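Local coordinates for gamma-glutamyltransferase 1 Threonine peptidase. MEROPS family T03 (Pseudomonas nitroreducens, PDB 7D9E), which probably transfers gamma-glutamyl groups from donors such as glutamine to amines and other acceptors, the transpeptidation exploited in theanine synthesis, at residues A56-A59 with T60-L64; T130-G133 with L134-H138. All blocks are in the same frame, centred on the assembly; numbering follows the deposited sequence.

Interaction 1: residues A56-A59 with T60-L64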
loop_
_atom_site.group_PDB
_atom_site.type_symbol
_atom_site.label_atom_id
_atom_site.label_comp_id
_atom_site.label_asym_id
_atom_site.label_seq_id
_atom_site.Cartn_x
_atom_site.Cartn_y
_atom_site.Cartn_z
ATOM N N ALA A 56 -1.576 -8.691 17.408
ATOM C CA ALA A 56 -2.226 -7.396 17.338
ATOM C C ALA A 56 -2.515 -7.016 15.894
ATOM O O ALA A 56 -3.568 -6.440 15.591
ATOM C CB ALA A 56 -1.346 -6.345 18.003
ATOM N N ALA A 57 -1.597 -7.351 14.986
ATOM C CA ALA A 57 -1.803 -7.039 13.575
ATOM C C ALA A 57 -2.984 -7.799 12.989
ATOM O O ALA A 57 -3.757 -7.240 12.202
ATOM C CB ALA A 57 -0.527 -7.323 12.788
ATOM N N VAL A 58 -3.152 -9.064 13.363
ATOM C CA VAL A 58 -4.298 -9.837 12.893
ATOM C C VAL A 58 -5.597 -9.197 13.360
ATOM O O VAL A 58 -6.516 -8.955 12.568
ATOM C CB VAL A 58 -4.183 -11.295 13.362
ATOM C CG1 VAL A 58 -5.460 -12.043 13.040
ATOM C CG2 VAL A 58 -2.971 -11.932 12.712
ATOM N N ALA A 59 -5.690 -8.903 14.655
ATOM C CA ALA A 59 -6.916 -8.307 15.170
ATOM C C ALA A 59 -7.179 -6.964 14.497
ATOM O O ALA A 59 -8.324 -6.646 14.156
ATOM C CB ALA A 59 -6.828 -8.178 16.690
ATOM N N THR A 60 -6.119 -6.176 14.273
ATOM C CA THR A 60 -6.271 -4.850 13.672
ATOM C C THR A 60 -6.717 -4.945 12.216
ATOM O O THR A 60 -7.616 -4.211 11.779
ATOM C CB THR A 60 -4.939 -4.110 13.790
ATOM O OG1 THR A 60 -4.606 -3.940 15.173
ATOM C CG2 THR A 60 -5.017 -2.738 13.109
ATOM N N ALA A 61 -6.120 -5.862 11.457
ATOM C CA ALA A 61 -6.477 -6.003 10.051
ATOM C C ALA A 61 -7.927 -6.423 9.886
ATOM O O ALA A 61 -8.621 -5.933 8.991
ATOM C CB ALA A 61 -5.552 -7.009 9.377
ATOM N N PHE A 62 -8.419 -7.335 10.736
ATOM C CA PHE A 62 -9.838 -7.671 10.621
ATOM C C PHE A 62 -10.715 -6.520 11.091
ATOM O O PHE A 62 -11.789 -6.287 10.520
ATOM C CB PHE A 62 -10.158 -8.969 11.357
ATOM C CG PHE A 62 -9.743 -10.214 10.614
ATOM C CD1 PHE A 62 -10.361 -10.574 9.436
ATOM C CD2 PHE A 62 -8.737 -11.023 11.117
ATOM C CE1 PHE A 62 -9.992 -11.753 8.761
ATOM C CE2 PHE A 62 -8.363 -12.197 10.455
ATOM C CZ PHE A 62 -8.971 -12.539 9.268
ATOM N N THR A 63 -10.264 -5.758 12.100
ATOM C CA THR A 63 -11.045 -4.607 12.558
ATOM C C THR A 63 -11.219 -3.590 11.442
ATOM O O THR A 63 -12.338 -3.125 11.182
ATOM C CB THR A 63 -10.390 -3.956 13.776
ATOM O OG1 THR A 63 -10.513 -4.837 14.899
ATOM C CG2 THR A 63 -11.091 -2.661 14.143
ATOM N N LEU A 64 -10.128 -3.257 10.746
ATOM C CA LEU A 64 -10.217 -2.277 9.671
ATOM C C LEU A 64 -10.997 -2.792 8.465
ATOM O O LEU A 64 -11.521 -1.979 7.692
ATOM C CB LEU A 64 -8.815 -1.833 9.270
ATOM C CG LEU A 64 -8.008 -1.145 10.372
ATOM C CD1 LEU A 64 -6.534 -0.961 9.976
ATOM C CD2 LEU A 64 -8.629 0.196 10.723
#
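Two threonine hydroxyls bend back onto carbonyls one helical turn earlier. Thr60 OG1 donates to Ala56 O at 2.7 Å, and Thr63 OG1 does the same to Ala59 O at 2.9 Å. In each threonine the hydroxyl lies anti to the carbonyl carbon and beside the backbone N (chi1 -62° in Thr60), which brings it alongside the preceding turn. Both hydroxyls come from above the carbonyl plane, the one of Thr60 38° out of it. The backbone N of the same threonine arrives from the opposite face, so each oxygen is gripped by two donors and each buried hydroxyl has an acceptor within its own helix. An alanine in place of Thr60 is likely to leave Ala56 O with the amide as its one donor from this turn. The main-chain bonding continues with Ala61 N to Ala57 O (2.8 Å) and Phe62 N to Val58 O (3.1 Å). The apolar side-chain contact between the two segments is on another flank, where Val58 and Phe62 run side by side: CG1 of Val58 meets CE2 of Phe62 at 3.9 Å. Phe62 CD2 also passes Val58 O at 3.4 Å, obliquely to the ring. The turns belong to helix 53-67, where Ala59 and Thr63 press on helix 37-48, Val58 and Phe62 face helix 146-159, and Ala57 and Thr60 pack on Phe4 of the other chain.

Interaction 2: residues T130-G133 with L134-H138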
loop_
_atom_site.group_PDB
_atom_site.type_symbol
_atom_site.label_atom_id
_atom_site.label_comp_id
_atom_site.label_asym_id
_atom_site.label_seq_id
_atom_site.Cartn_x
_atom_site.Cartn_y
_atom_site.Cartn_z
ATOM N N THR A 130 -6.159 -11.558 1.471
ATOM C CA THR A 130 -6.000 -11.079 2.841
ATOM C C THR A 130 -6.236 -12.159 3.898
ATOM O O THR A 130 -5.431 -12.309 4.823
ATOM C CB THR A 130 -6.888 -9.867 3.064
ATOM O OG1 THR A 130 -6.409 -8.844 2.199
ATOM C CG2 THR A 130 -6.804 -9.411 4.491
ATOM N N VAL A 131 -7.330 -12.915 3.795
ATOM C CA VAL A 131 -7.590 -13.926 4.820
ATOM C C VAL A 131 -6.453 -14.943 4.882
ATOM O O VAL A 131 -6.013 -15.337 5.968
ATOM C CB VAL A 131 -8.963 -14.583 4.628
ATOM C CG1 VAL A 131 -9.153 -15.710 5.647
ATOM C CG2 VAL A 131 -10.057 -13.538 4.802
ATOM N N MET A 132 -5.959 -15.386 3.725
ATOM C CA MET A 132 -4.815 -16.294 3.727
ATOM C C MET A 132 -3.571 -15.681 4.327
ATOM O O MET A 132 -2.846 -16.344 5.083
ATOM C CB MET A 132 -4.577 -16.858 2.325
ATOM C CG MET A 132 -3.509 -17.924 2.362
ATOM S SD MET A 132 -4.093 -19.433 2.992
ATOM C CE MET A 132 -5.135 -20.021 1.527
ATOM N N GLY A 133 -3.284 -14.427 3.973
ATOM C CA GLY A 133 -2.120 -13.752 4.517
ATOM C C GLY A 133 -2.149 -13.664 6.029
ATOM O O GLY A 133 -1.186 -14.046 6.704
ATOM N N LEU A 134 -3.264 -13.187 6.581
ATOM C CA LEU A 134 -3.366 -13.041 8.031
ATOM C C LEU A 134 -3.253 -14.397 8.714
ATOM O O LEU A 134 -2.601 -14.526 9.763
ATOM C CB LEU A 134 -4.677 -12.348 8.382
ATOM C CG LEU A 134 -4.839 -10.949 7.775
ATOM C CD1 LEU A 134 -6.237 -10.407 8.053
ATOM C CD2 LEU A 134 -3.773 -10.025 8.317
ATOM N N TRP A 135 -3.860 -15.433 8.121
ATOM C CA TRP A 135 -3.721 -16.780 8.653
ATOM C C TRP A 135 -2.267 -17.241 8.670
ATOM O O TRP A 135 -1.770 -17.744 9.686
ATOM C CB TRP A 135 -4.537 -17.744 7.796
ATOM C CG TRP A 135 -4.388 -19.164 8.254
ATOM C CD1 TRP A 135 -3.655 -20.143 7.657
ATOM C CD2 TRP A 135 -4.978 -19.752 9.420
ATOM N NE1 TRP A 135 -3.753 -21.310 8.377
ATOM C CE2 TRP A 135 -4.558 -21.095 9.466
ATOM C CE3 TRP A 135 -5.823 -19.271 10.426
ATOM C CZ2 TRP A 135 -4.960 -21.965 10.468
ATOM C CZ3 TRP A 135 -6.219 -20.145 11.427
ATOM C CH2 TRP A 135 -5.782 -21.475 11.440
ATOM N N GLU A 136 -1.577 -17.109 7.535
ATOM C CA GLU A 136 -0.192 -17.558 7.464
ATOM C C GLU A 136 0.687 -16.821 8.469
ATOM O O GLU A 136 1.535 -17.439 9.117
ATOM C CB GLU A 136 0.356 -17.396 6.045
ATOM C CG GLU A 136 -0.222 -18.371 5.019
ATOM C CD GLU A 136 -0.003 -19.838 5.356
ATOM O OE1 GLU A 136 0.771 -20.147 6.290
ATOM O OE2 GLU A 136 -0.626 -20.688 4.686
ATOM N N ALA A 137 0.500 -15.507 8.616
ATOM C CA ALA A 137 1.301 -14.766 9.582
ATOM C C ALA A 137 1.025 -15.253 10.998
ATOM O O ALA A 137 1.950 -15.473 11.783
ATOM C CB ALA A 137 1.006 -13.267 9.470
ATOM N N HIS A 138 -0.251 -15.427 11.342
ATOM C CA HIS A 138 -0.593 -15.881 12.683
ATOM C C HIS A 138 -0.095 -17.301 12.955
ATOM O O HIS A 138 0.410 -17.599 14.049
ATOM C CB HIS A 138 -2.098 -15.804 12.900
ATOM C CG HIS A 138 -2.491 -16.095 14.312
ATOM N ND1 HIS A 138 -3.041 -17.293 14.707
ATOM C CD2 HIS A 138 -2.353 -15.354 15.436
ATOM C CE1 HIS A 138 -3.247 -17.268 16.011
ATOM N NE2 HIS A 138 -2.845 -16.099 16.474
#
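The carboxylate of Glu136 has the thioether of Met132 for company, with OE2 4.1 Å from SD, a loose approach between two side chains that lie alongside each other. With CG anti to the backbone N (chi1 -173°) the Met132 chain runs beside Glu136, and its bends at chi2 and chi3 set where SD lies. The indole of Trp135 leads away from residues 130-133; of the side chain, CB stays close, 3.4 Å from Val131 O, while the ring meets Trp146 edge-to-face and the residue packs on Pro214. This is the opening of helix 130-141, in a chain of the Ntn-hydrolase clan, whose members layer helices against antiparallel sheets. In keeping with that layering, Ala137 touches Leu91 and Thr130 touches Tyr93, both on strand 87-93. On the flank toward helix 53-67, CG2 of Thr130 and CD1 of Leu134 meet at 3.7 Å, two methyl-bearing arms pointing the same way. The same Thr130 rotamer turns OG1 to a hydrogen bond with Asn73 OD1. Leu134 CG also hangs 3.3 Å from Thr130 O, the carbonyl that receives Leu134 N at 2.9 Å in an almost straight bond (175° at the hydrogen). Glu136 N to Met132 O and Ala137 N to Gly133 O, each 2.9 Å, carry the same i to i+4 pattern forward. About 11 Å separates the Thr130 side chain from the bound 6-diazenyl-5-oxo-L-norleucine.

How the interactions relate
Both contacts are local and in series: residues 56-64 complete interaction 1 within helix 53-67, and the chain then forms strands 77-84 and 87-93 before residues 130-138 make interaction 2 at the start of helix 130-141. Neither closes a long loop, and they neither nest nor cross. In space their centres are only 11 Å apart and they touch. Leu134 fits against the earlier helix through both methyls, CD2 reaching Ala61 CB at 3.7 Å and CD1 reaching Phe62 CE2 at 3.7 Å. Val58 CG2 adds a contact with His138 CB at 4.0 Å. Helix 130-141 thus bridges helix 53-67 and strand 87-93.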